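Local coordinates for protein carbohydrate kinase, FGGY (Rhodospirillum rubrum, PDB 3IFR) that probably phosphorylates D-xylulose, using ATP as the phosphate donor, at residues S249-G254 with D287-P292; G259-K264 with G269-A274; A441-A446 with D451-D456. All coordinates share one frame; numbering follows the deposited sequence.

Contact 1: residues S249-G254 with D287-P292; sequences SALAAG and DYHLVP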
# COMPACT_ATOMS: atom_id res chain seq x y z
N SER A 249 -4.26 5.26 -3.20
CA SER A 249 -5.15 4.22 -3.71
C SER A 249 -6.40 4.11 -2.84
O SER A 249 -7.50 3.98 -3.36
CB SER A 249 -4.47 2.86 -3.81
OG SER A 249 -4.08 2.63 -5.14
N ALA A 250 -6.25 4.18 -1.52
CA ALA A 250 -7.45 4.10 -0.67
C ALA A 250 -8.39 5.27 -0.99
O ALA A 250 -9.56 5.08 -1.28
CB ALA A 250 -7.09 4.07 0.79
N LEU A 251 -7.88 6.48 -0.97
CA LEU A 251 -8.63 7.67 -1.39
C LEU A 251 -9.38 7.48 -2.70
O LEU A 251 -10.55 7.74 -2.80
CB LEU A 251 -7.66 8.83 -1.56
CG LEU A 251 -8.36 10.13 -1.91
CD1 LEU A 251 -9.41 10.44 -0.83
CD2 LEU A 251 -7.34 11.27 -2.08
N ALA A 252 -8.70 7.02 -3.73
CA ALA A 252 -9.34 6.81 -5.04
C ALA A 252 -10.43 5.80 -4.96
O ALA A 252 -11.41 5.86 -5.71
CB ALA A 252 -8.28 6.38 -6.11
N ALA A 253 -10.29 4.84 -4.06
CA ALA A 253 -11.37 3.88 -3.90
C ALA A 253 -12.52 4.46 -3.07
O ALA A 253 -13.52 3.80 -2.82
CB ALA A 253 -10.87 2.54 -3.32
N GLY A 254 -12.39 5.72 -2.66
CA GLY A 254 -13.41 6.36 -1.86
C GLY A 254 -13.35 6.10 -0.38
O GLY A 254 -14.37 6.12 0.29
N ASP A 287 -0.47 5.13 9.27
CA ASP A 287 -0.09 6.18 8.32
C ASP A 287 -1.02 7.35 8.59
O ASP A 287 -2.07 7.16 9.19
CB ASP A 287 -0.32 5.75 6.87
CG ASP A 287 0.83 4.93 6.30
OD1 ASP A 287 0.86 3.68 6.43
OD2 ASP A 287 1.68 5.53 5.62
N TYR A 288 -0.65 8.54 8.12
CA TYR A 288 -1.62 9.62 8.07
C TYR A 288 -2.47 9.42 6.84
O TYR A 288 -1.97 8.98 5.81
CB TYR A 288 -0.92 10.96 7.97
CG TYR A 288 -0.15 11.33 9.22
CD1 TYR A 288 -0.77 11.96 10.28
CD2 TYR A 288 1.21 11.05 9.32
CE1 TYR A 288 -0.06 12.29 11.42
CE2 TYR A 288 1.93 11.38 10.45
CZ TYR A 288 1.29 12.00 11.50
OH TYR A 288 2.00 12.31 12.61
N HIS A 289 -3.76 9.73 6.91
CA HIS A 289 -4.54 9.75 5.67
C HIS A 289 -4.12 10.96 4.84
O HIS A 289 -3.46 11.86 5.34
CB HIS A 289 -6.01 9.86 5.97
CG HIS A 289 -6.87 9.37 4.86
ND1 HIS A 289 -7.99 8.59 5.08
CD2 HIS A 289 -6.78 9.53 3.53
CE1 HIS A 289 -8.55 8.30 3.92
NE2 HIS A 289 -7.83 8.85 2.97
N LEU A 290 -4.49 10.99 3.56
CA LEU A 290 -4.30 12.21 2.78
C LEU A 290 -5.33 13.21 3.26
O LEU A 290 -5.05 14.41 3.38
CB LEU A 290 -4.42 11.98 1.28
CG LEU A 290 -3.59 10.84 0.68
CD1 LEU A 290 -3.68 10.76 -0.83
CD2 LEU A 290 -2.15 11.00 1.12
N VAL A 291 -6.53 12.73 3.59
CA VAL A 291 -7.56 13.61 4.13
C VAL A 291 -7.15 14.24 5.48
O VAL A 291 -6.88 13.55 6.46
CB VAL A 291 -8.93 12.90 4.22
CG1 VAL A 291 -9.97 13.83 4.77
CG2 VAL A 291 -9.37 12.41 2.87
N PRO A 292 -7.09 15.56 5.51
CA PRO A 292 -6.55 16.28 6.66
C PRO A 292 -7.29 15.90 7.90
O PRO A 292 -8.49 15.97 7.88
CB PRO A 292 -6.84 17.73 6.31
CG PRO A 292 -6.79 17.75 4.80
CD PRO A 292 -7.42 16.46 4.40

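Contact 2: residues G259-K264 with G269-A274; sequences GDVLLK and GDIIVA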
# COMPACT_ATOMS: atom_id res chain seq x y z
N GLY A 259 -14.15 5.13 9.41
CA GLY A 259 -14.96 3.92 9.41
C GLY A 259 -15.02 3.25 8.05
O GLY A 259 -15.45 2.11 7.97
N ASP A 260 -14.60 3.96 7.01
CA ASP A 260 -14.48 3.42 5.67
C ASP A 260 -13.35 2.41 5.61
O ASP A 260 -12.28 2.68 6.12
CB ASP A 260 -14.13 4.53 4.67
CG ASP A 260 -15.30 5.45 4.41
OD1 ASP A 260 -16.39 5.11 4.89
OD2 ASP A 260 -15.13 6.50 3.72
N VAL A 261 -13.57 1.28 4.96
CA VAL A 261 -12.57 0.23 4.86
C VAL A 261 -12.42 -0.25 3.42
O VAL A 261 -13.40 -0.58 2.77
CB VAL A 261 -12.94 -0.99 5.74
CG1 VAL A 261 -11.87 -2.03 5.67
CG2 VAL A 261 -13.22 -0.57 7.18
N LEU A 262 -11.19 -0.31 2.94
CA LEU A 262 -10.91 -0.89 1.65
C LEU A 262 -10.33 -2.28 1.84
O LEU A 262 -9.47 -2.53 2.70
CB LEU A 262 -9.94 -0.00 0.84
CG LEU A 262 -9.56 -0.67 -0.49
CD1 LEU A 262 -10.78 -0.69 -1.41
CD2 LEU A 262 -8.40 -0.00 -1.18
N LEU A 263 -10.80 -3.21 1.03
CA LEU A 263 -10.27 -4.55 1.03
C LEU A 263 -9.74 -4.81 -0.35
O LEU A 263 -10.51 -4.88 -1.31
CB LEU A 263 -11.39 -5.52 1.30
CG LEU A 263 -11.77 -5.97 2.70
CD1 LEU A 263 -11.33 -5.03 3.82
CD2 LEU A 263 -13.25 -6.17 2.63
N LYS A 264 -8.43 -5.01 -0.44
CA LYS A 264 -7.71 -5.03 -1.71
C LYS A 264 -7.34 -6.46 -2.01
O LYS A 264 -6.45 -7.02 -1.36
CB LYS A 264 -6.43 -4.20 -1.57
CG LYS A 264 -5.96 -3.52 -2.84
CD LYS A 264 -5.10 -2.29 -2.51
CE LYS A 264 -4.53 -1.65 -3.79
NZ LYS A 264 -4.04 -2.69 -4.74
N GLY A 269 -2.71 -9.16 -0.06
CA GLY A 269 -3.92 -8.42 0.28
C GLY A 269 -3.61 -7.25 1.19
O GLY A 269 -2.64 -7.30 1.95
N ASP A 270 -4.38 -6.18 1.07
CA ASP A 270 -4.22 -5.03 1.96
C ASP A 270 -5.54 -4.72 2.56
O ASP A 270 -6.59 -4.99 1.97
CB ASP A 270 -3.80 -3.77 1.21
CG ASP A 270 -2.35 -3.80 0.79
OD1 ASP A 270 -1.56 -2.97 1.32
OD2 ASP A 270 -1.99 -4.65 -0.06
N ILE A 271 -5.49 -4.10 3.73
CA ILE A 271 -6.69 -3.54 4.30
C ILE A 271 -6.36 -2.16 4.82
O ILE A 271 -5.38 -1.99 5.54
CB ILE A 271 -7.27 -4.49 5.37
CG1 ILE A 271 -8.45 -3.86 6.09
CG2 ILE A 271 -6.17 -4.95 6.35
CD1 ILE A 271 -9.11 -4.87 7.03
N ILE A 272 -7.13 -1.16 4.41
CA ILE A 272 -6.80 0.23 4.66
C ILE A 272 -8.09 0.81 5.19
O ILE A 272 -9.17 0.51 4.67
CB ILE A 272 -6.38 0.96 3.36
CG1 ILE A 272 -5.49 0.06 2.49
CG2 ILE A 272 -5.71 2.28 3.66
CD1 ILE A 272 -4.64 0.81 1.39
N VAL A 273 -8.00 1.62 6.24
CA VAL A 273 -9.19 2.10 6.93
C VAL A 273 -8.98 3.55 7.24
O VAL A 273 -7.89 3.94 7.61
CB VAL A 273 -9.30 1.36 8.25
CG1 VAL A 273 -10.43 1.89 9.06
CG2 VAL A 273 -9.46 -0.13 7.98
N ALA A 274 -10.01 4.38 7.06
CA ALA A 274 -9.91 5.76 7.52
C ALA A 274 -10.45 5.83 8.95
O ALA A 274 -11.43 5.17 9.27
CB ALA A 274 -10.68 6.68 6.58

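Contact 3: residues A441-A446 with D451-D456; sequences AAWVAA and DDLGWD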
# COMPACT_ATOMS: atom_id res chain seq x y z
N ALA A 441 -3.64 10.65 -6.30
CA ALA A 441 -2.75 11.82 -6.37
C ALA A 441 -3.32 13.02 -7.14
O ALA A 441 -3.24 14.14 -6.65
CB ALA A 441 -1.32 11.45 -6.87
N ALA A 442 -3.92 12.81 -8.31
CA ALA A 442 -4.60 13.90 -8.99
C ALA A 442 -5.59 14.55 -8.01
O ALA A 442 -5.72 15.76 -7.97
CB ALA A 442 -5.33 13.43 -10.20
N TRP A 443 -6.27 13.72 -7.21
CA TRP A 443 -7.30 14.24 -6.34
C TRP A 443 -6.77 15.22 -5.31
O TRP A 443 -7.46 16.15 -4.91
CB TRP A 443 -8.12 13.12 -5.68
CG TRP A 443 -9.51 13.58 -5.47
CD1 TRP A 443 -10.15 13.85 -4.27
CD2 TRP A 443 -10.43 13.93 -6.51
NE1 TRP A 443 -11.43 14.32 -4.52
CE2 TRP A 443 -11.63 14.38 -5.87
CE3 TRP A 443 -10.37 13.90 -7.90
CZ2 TRP A 443 -12.74 14.77 -6.60
CZ3 TRP A 443 -11.48 14.29 -8.62
CH2 TRP A 443 -12.65 14.72 -7.97
N VAL A 444 -5.55 15.00 -4.86
CA VAL A 444 -5.00 15.90 -3.88
C VAL A 444 -4.85 17.29 -4.46
O VAL A 444 -5.07 18.31 -3.79
CB VAL A 444 -3.66 15.43 -3.37
CG1 VAL A 444 -3.00 16.51 -2.59
CG2 VAL A 444 -3.83 14.16 -2.54
N ALA A 445 -4.47 17.34 -5.72
CA ALA A 445 -4.23 18.61 -6.36
C ALA A 445 -5.57 19.18 -6.78
O ALA A 445 -5.72 20.39 -6.91
CB ALA A 445 -3.31 18.45 -7.55
N ALA A 446 -6.53 18.30 -7.00
CA ALA A 446 -7.87 18.74 -7.42
C ALA A 446 -8.50 19.57 -6.28
O ALA A 446 -9.02 20.66 -6.50
CB ALA A 446 -8.72 17.55 -7.73
N ASP A 451 -12.62 24.70 -4.22
CA ASP A 451 -13.47 24.07 -3.20
C ASP A 451 -14.82 23.66 -3.79
O ASP A 451 -15.78 23.42 -3.06
CB ASP A 451 -13.64 25.01 -2.03
CG ASP A 451 -13.12 26.39 -2.33
OD1 ASP A 451 -13.56 26.99 -3.34
OD2 ASP A 451 -12.23 26.86 -1.59
N ASP A 452 -14.88 23.58 -5.11
CA ASP A 452 -16.06 23.03 -5.76
C ASP A 452 -16.13 21.50 -5.53
O ASP A 452 -17.08 20.88 -5.95
CB ASP A 452 -16.05 23.35 -7.26
CG ASP A 452 -14.65 23.34 -7.85
OD1 ASP A 452 -13.77 23.94 -7.25
OD2 ASP A 452 -14.41 22.71 -8.91
N LEU A 453 -15.15 20.93 -4.86
CA LEU A 453 -15.11 19.50 -4.69
C LEU A 453 -14.73 19.03 -3.34
O LEU A 453 -13.94 19.62 -2.70
CB LEU A 453 -14.15 18.89 -5.68
CG LEU A 453 -14.51 19.15 -7.12
CD1 LEU A 453 -13.30 19.27 -7.90
CD2 LEU A 453 -15.37 18.04 -7.60
N GLY A 454 -15.32 17.95 -2.90
CA GLY A 454 -14.89 17.31 -1.68
C GLY A 454 -14.03 16.09 -1.93
O GLY A 454 -13.97 15.64 -3.03
N TRP A 455 -13.39 15.57 -0.90
CA TRP A 455 -12.56 14.39 -0.99
C TRP A 455 -13.34 13.19 -1.49
O TRP A 455 -12.97 12.48 -2.38
CB TRP A 455 -11.88 14.11 0.35
CG TRP A 455 -10.89 15.13 0.76
CD1 TRP A 455 -11.11 16.16 1.56
CD2 TRP A 455 -9.52 15.23 0.36
NE1 TRP A 455 -10.01 16.90 1.71
CE2 TRP A 455 -9.00 16.36 0.97
CE3 TRP A 455 -8.69 14.47 -0.46
CZ2 TRP A 455 -7.70 16.76 0.79
CZ3 TRP A 455 -7.42 14.85 -0.60
CH2 TRP A 455 -6.93 16.00 0.01
N ASP A 456 -14.43 12.94 -0.82
CA ASP A 456 -15.68 12.48 -1.31
C ASP A 456 -15.82 12.24 -2.82
O ASP A 456 -16.24 11.21 -3.28
CB ASP A 456 -16.62 13.62 -0.94
CG ASP A 456 -17.92 13.15 -0.53
OD1 ASP A 456 -18.03 12.35 0.39
OD2 ASP A 456 -18.87 13.60 -1.15

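Contact 1: residues S249-G254 with D287-P292
Leu251, near the C-terminal end of helix 245-252, and Leu290, in a loop without regular structure, mark the closest approach of the two backbones, with their CA atoms 7.5 Å apart. The spacing leaves room for side chains to mediate the meeting. Just beyond Leu251 the helix ends in a Schellman motif: Gly254 adopts positive phi (84°), and its N bonds back to Leu251 O at 2.7 Å. A side chain at Gly254 would run into the preceding carbonyl O.

Leu251 carries the contact from the helical side, and its two methyls divide the work. With CG anti to the backbone N (chi1 -176°), the isobutyl group extends toward the loop, where CD2 meets Leu290 CD1 at 3.9 Å. The other branch, CD1, faces Val291 CG2 at 4.2 Å, the two side chains running at about a right angle.

In this FGGY kinase, of the actin-like ATPase clan, the pairing is one of the places where elements of the two halves meet. The helix directly follows strand 238-244 of the first sheet, whereas the loop links strands 269-273 and 298-301 of the second.

Within the loop, Val291 CG2 lies 3.8 Å above one face of the His289 ring, offset toward its rim, so this methyl is shared between imidazole and leucine. Leu251 CD1 also approaches that ring, obliquely, while Ile247 of the helix packs against His289. Helix 437-448 adds to the packing: Trp443 touches Leu251, and Val444 touches Leu290.

Contact 2: residues G259-K264 with G269-A274
Gly259 N reaches Ala274 O at 2.7 Å with an almost straight N-H...O angle of 172°, at the open end of an antiparallel hairpin. At its middle Leu262 and Ile272 exchange two backbone hydrogen bonds, Leu262 N to Ile272 O at 2.8 Å and Ile272 N to Leu262 O at 3.2 Å. Toward the turn, Lys264 N gives a bond of 3.0 Å to Asp270 O, answered by a weak one from Asp270 N to Lys264 O, and next to Gly259 the N of Ala274 bonds to Asp260 O. CA-H...O contacts, such as Val273 CA to Asp260 O at 3.2 Å, supplement this ladder.

Two charged side chains find their strongest partners beyond the hairpin. Asp260 OD2 takes the backbone N-H groups of Thr256 and Arg257 and forms a salt bridge with Arg403; Lys264 NZ pairs with Asp408, and lies 5.5 Å from Asp270 OD2, too far for direct contact. The corresponding hairpin in actin-like ATPases carries a phosphate-binding turn, and the turn between Lys264 and Gly269 is probably its equivalent.

Packing follows the alternation of the strands. Val261 and Val273 stand side by side with CG1 of the former 3.8 Å from CG2 of the latter. On the same face Leu263 and Ile271 are likewise paired: Ile271, its CG1 anti to the backbone N (chi1 174°), sends CG1 and CD1 to Leu263 CD1, which lies 3.8 Å from that CG1. The opposite face bears Leu262, Ile272, Lys264 and Asp270.

Helix 372-397 covers the valine face, with Leu394 against Val273 and Ile271; helix 245-252 reaches Ile272 on the other. Strand 260-265 runs between strand 269-273 and the parallel strand 403-407.

Contact 3: residues A441-A446 with D451-D456
Trp443 and Trp455 are brought together by quite different torsions. In Trp443 chi1 is -148°, well short of fully extended, which carries the indole away from helix 437-448 to the loop. Trp455 starts with its CB directed away from the helix, but CG anti to the carbonyl carbon (chi1 -67°) brings the six-membered ring back, and its CE3 comes to 4.1 Å from Trp443 CD1.

Trp443 NE1 donates a hydrogen bond of 3.2 Å to Gly454 O. The acceptor sits at the indole edge, close to the ring plane, and the N-H...O angle is 155°; seen from the carbonyl, the donor is tilted out of plane. Apolar contacts flank this bond: Leu453 CD2 approaches the far benzene corner, CH2 of Trp443, at 4.3 Å, and Val444 CG2 meets the edge of the Trp455 ring at CZ3. Ala446 CB lies over one face of the Trp443 indole, 4.0 Å above its plane and offset toward the rim. Replacing Trp443 by alanine removes the indole N-H, and is likely to leave Gly454 O without this donor and a gap beside Leu453 and Trp455.

The arrangement folds the loop leading to edge strand 463-468 back over its own helix. The same helix also packs on the sheet containing strands 8-14, 77-84 and 238-244, through Val9, Cys81 and Tyr240.

How the contacts relate
Contact 1 is the bridge of the set. Its centre lies about 10 Å from that of contact 2 and about 11 Å from that of contact 3; contacts 2 and 3 have centres about 20 Å apart and nearest atoms about 7 Å apart, so they do not touch. Toward the hairpin, Ala250 CB meets Ile272 CG2 at 3.7 Å and Ala253 CB meets Leu262 CD1 at 3.8 Å; toward contact 3, Leu251 CD2 lies 3.8 Å from Trp455 CE3, and Pro292 CD packs on Trp455 CZ2 at 3.6 Å. Apolar contacts thus link the hairpin, through contact 1, to contact 3. If the turn of the hairpin binds phosphate as in relatives, contact 2 would adjoin the nucleotide site.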